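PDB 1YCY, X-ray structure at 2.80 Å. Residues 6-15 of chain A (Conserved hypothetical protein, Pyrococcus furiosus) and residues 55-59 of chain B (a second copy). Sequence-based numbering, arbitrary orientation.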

# COMPACT_ATOMS: atom_id res chain seq x y z
N LEU A 6 -11.31 -20.51 27.79
CA LEU A 6 -12.32 -20.60 26.76
C LEU A 6 -11.66 -21.21 25.49
O LEU A 6 -12.31 -22.02 24.78
CB LEU A 6 -12.96 -19.23 26.48
CG LEU A 6 -14.10 -19.22 25.45
N LEU A 7 -10.39 -20.87 25.21
CA LEU A 7 -9.71 -21.38 23.99
C LEU A 7 -9.45 -22.90 24.05
O LEU A 7 -9.84 -23.62 23.12
CB LEU A 7 -8.39 -20.63 23.72
CG LEU A 7 -7.64 -21.10 22.46
CD1 LEU A 7 -8.32 -20.67 21.16
CD2 LEU A 7 -6.26 -20.56 22.51
N GLU A 8 -8.81 -23.38 25.13
CA GLU A 8 -8.62 -24.83 25.32
C GLU A 8 -9.98 -25.55 25.24
O GLU A 8 -10.19 -26.38 24.35
CB GLU A 8 -7.92 -25.14 26.65
N LYS A 9 -10.92 -25.19 26.12
CA LYS A 9 -12.26 -25.81 26.16
C LYS A 9 -12.90 -25.94 24.79
O LYS A 9 -13.30 -27.02 24.38
CB LYS A 9 -13.22 -25.05 27.09
CG LYS A 9 -12.80 -25.03 28.56
N VAL A 10 -13.00 -24.84 24.06
CA VAL A 10 -13.68 -24.86 22.78
C VAL A 10 -12.89 -25.65 21.76
O VAL A 10 -13.45 -26.21 20.82
CB VAL A 10 -13.92 -23.44 22.23
CG1 VAL A 10 -14.60 -23.49 20.86
CG2 VAL A 10 -14.75 -22.62 23.21
N LEU A 11 -11.57 -25.69 21.91
CA LEU A 11 -10.77 -26.40 20.91
C LEU A 11 -10.89 -27.90 21.12
O LEU A 11 -11.06 -28.66 20.15
CB LEU A 11 -9.32 -25.91 20.91
CG LEU A 11 -9.09 -24.59 20.14
CD1 LEU A 11 -7.60 -24.19 20.20
CD2 LEU A 11 -9.56 -24.67 18.69
N LYS A 12 -10.83 -28.32 22.38
CA LYS A 12 -11.20 -29.67 22.77
C LYS A 12 -12.51 -30.03 22.07
O LYS A 12 -12.60 -31.03 21.38
CB LYS A 12 -11.34 -29.79 24.29
CG LYS A 12 -10.04 -29.66 25.09
N GLU A 13 -13.52 -29.17 22.21
CA GLU A 13 -14.82 -29.39 21.59
C GLU A 13 -14.80 -29.53 20.07
O GLU A 13 -15.63 -30.23 19.52
CB GLU A 13 -15.79 -28.25 21.94
CG GLU A 13 -16.15 -28.11 23.42
CD GLU A 13 -16.81 -26.77 23.74
OE1 GLU A 13 -16.66 -26.29 24.89
OE2 GLU A 13 -17.48 -26.18 22.85
N TRP A 14 -13.89 -28.83 19.40
CA TRP A 14 -13.90 -28.76 17.92
C TRP A 14 -12.99 -29.78 17.27
O TRP A 14 -13.02 -29.94 16.04
CB TRP A 14 -13.48 -27.37 17.42
CG TRP A 14 -14.42 -26.25 17.70
CD1 TRP A 14 -15.45 -26.25 18.58
CD2 TRP A 14 -14.37 -24.94 17.13
NE1 TRP A 14 -16.07 -25.03 18.58
CE2 TRP A 14 -15.42 -24.20 17.70
CE3 TRP A 14 -13.54 -24.33 16.18
CZ2 TRP A 14 -15.67 -22.86 17.36
CZ3 TRP A 14 -13.80 -23.00 15.84
CH2 TRP A 14 -14.85 -22.29 16.42
N LYS A 15 -12.15 -30.44 18.08
CA LYS A 15 -11.26 -31.50 17.59
C LYS A 15 -12.09 -32.60 16.94
O LYS A 15 -13.05 -33.10 17.51
CB LYS A 15 -10.39 -32.08 18.71
CG LYS A 15 -9.09 -32.69 18.19
CD LYS A 15 -8.36 -33.51 19.25
CE LYS A 15 -8.00 -32.70 20.50
NZ LYS A 15 -7.27 -33.52 21.53
N LYS B 55 -21.01 -22.29 12.11
CA LYS B 55 -21.69 -22.58 13.36
C LYS B 55 -21.14 -21.75 14.51
O LYS B 55 -21.90 -21.18 15.26
CB LYS B 55 -21.63 -24.08 13.67
N GLN B 56 -19.82 -21.65 14.63
CA GLN B 56 -19.22 -20.83 15.68
C GLN B 56 -17.95 -20.15 15.21
O GLN B 56 -17.50 -20.42 14.11
CB GLN B 56 -18.91 -21.67 16.91
CG GLN B 56 -20.11 -22.31 17.56
CD GLN B 56 -19.76 -22.95 18.88
OE1 GLN B 56 -18.95 -23.87 18.95
NE2 GLN B 56 -20.37 -22.46 19.94
N MSE B 57 -17.39 -19.29 16.05
CA MSE B 57 -16.18 -18.56 15.73
C MSE B 57 -15.46 -18.13 16.98
O MSE B 57 -16.02 -17.43 17.80
CB MSE B 57 -16.54 -17.34 14.94
CG MSE B 57 -15.46 -16.28 14.85
SE MSE B 57 -15.78 -15.28 13.18
CE MSE B 57 -14.92 -13.47 13.53
N LEU B 58 -14.21 -18.53 17.10
CA LEU B 58 -13.33 -17.96 18.11
C LEU B 58 -12.62 -16.74 17.55
O LEU B 58 -12.36 -16.67 16.36
CB LEU B 58 -12.27 -18.96 18.49
CG LEU B 58 -12.66 -20.05 19.47
CD1 LEU B 58 -11.57 -21.09 19.47
CD2 LEU B 58 -12.86 -19.48 20.86
N ILE B 59 -12.30 -15.79 18.43
CA ILE B 59 -11.59 -14.58 18.02
C ILE B 59 -10.78 -14.06 19.18
O ILE B 59 -11.30 -13.89 20.26
CB ILE B 59 -12.53 -13.46 17.66
CG1 ILE B 59 -13.69 -13.97 16.82
CG2 ILE B 59 -11.79 -12.38 16.91
CD1 ILE B 59 -14.76 -12.97 16.68

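Residues 6-14 of chain A form a helix that packs against the strand that includes Leu B58, in a second copy of the protein. The two elements run roughly antiparallel, at 147° between their N-to-C directions. Their axes come within 10.3 Å, so the contact is made mainly through side chains. The contact buries 310 Å², counting both sides.

Leu A6 points toward the strand, but CG of Leu A6 stays 4.8 Å from CD2 of Leu B58. Its CD1 and CD2 are not modelled. In the helix backbone, Leu A6 O accepts a hydrogen bond from Val A10 N at 3.0 Å.

Leu A7 makes the first close contact. Its CA-to-CB bond points sideways, yet the end of the side chain comes nearer the strand. CD1 of Leu A7 lies 3.7 Å from CD1 of Leu B58.

Glu A8 and Lys A9 are out of reach of the strand. Both side chains are truncated in the model.

Val A10 lies one helical turn after Leu A6 and also points toward the strand. Its CG1 is 4.1 Å from Leu B58 CD1. Leu A11 starts sideways, but CD2 at its tip comes to 4.2 Å from the same Leu B58 CD1. One methyl of Leu B58 is thus approached by three residues of the helix. Leu B58 is buried, and its 111 Å² of covered area is the largest of any residue in the contact.

Lys A12 is out of reach. Glu A13 points toward the strand, but OE2 of Glu A13 stays 4.8 Å from OE1 of Gln B56.

Trp A14 ends the helix and supplies the polar contact. Its CA-to-CB bond points toward the strand, and chi1 is m. NE1 of Trp A14 donates a hydrogen bond to OE1 of Gln B56 at 3.1 Å. The N-H...acceptor angle is 141°, so the bond is bent. OE1 lies at the ring edge, near its plane, as expected for a partner of the indole N-H. The other end of the Gln B56 amide, NE2, is hydrogen-bonded elsewhere in the structure.

The indole also reaches the strand backbone. CH2 of Trp A14 is 3.9 Å from Met B57 N, which is at the ring edge, and 3.9 Å from Leu B58 N. Met B57 is a selenomethionine whose CA-to-CB bond points away from the helix. Trp A14 CH2 also meets Leu B58 CG at 4.4 Å, so the ring touches both polar and apolar partners.

Lys A15 leaves helical geometry and makes no contact with the strand.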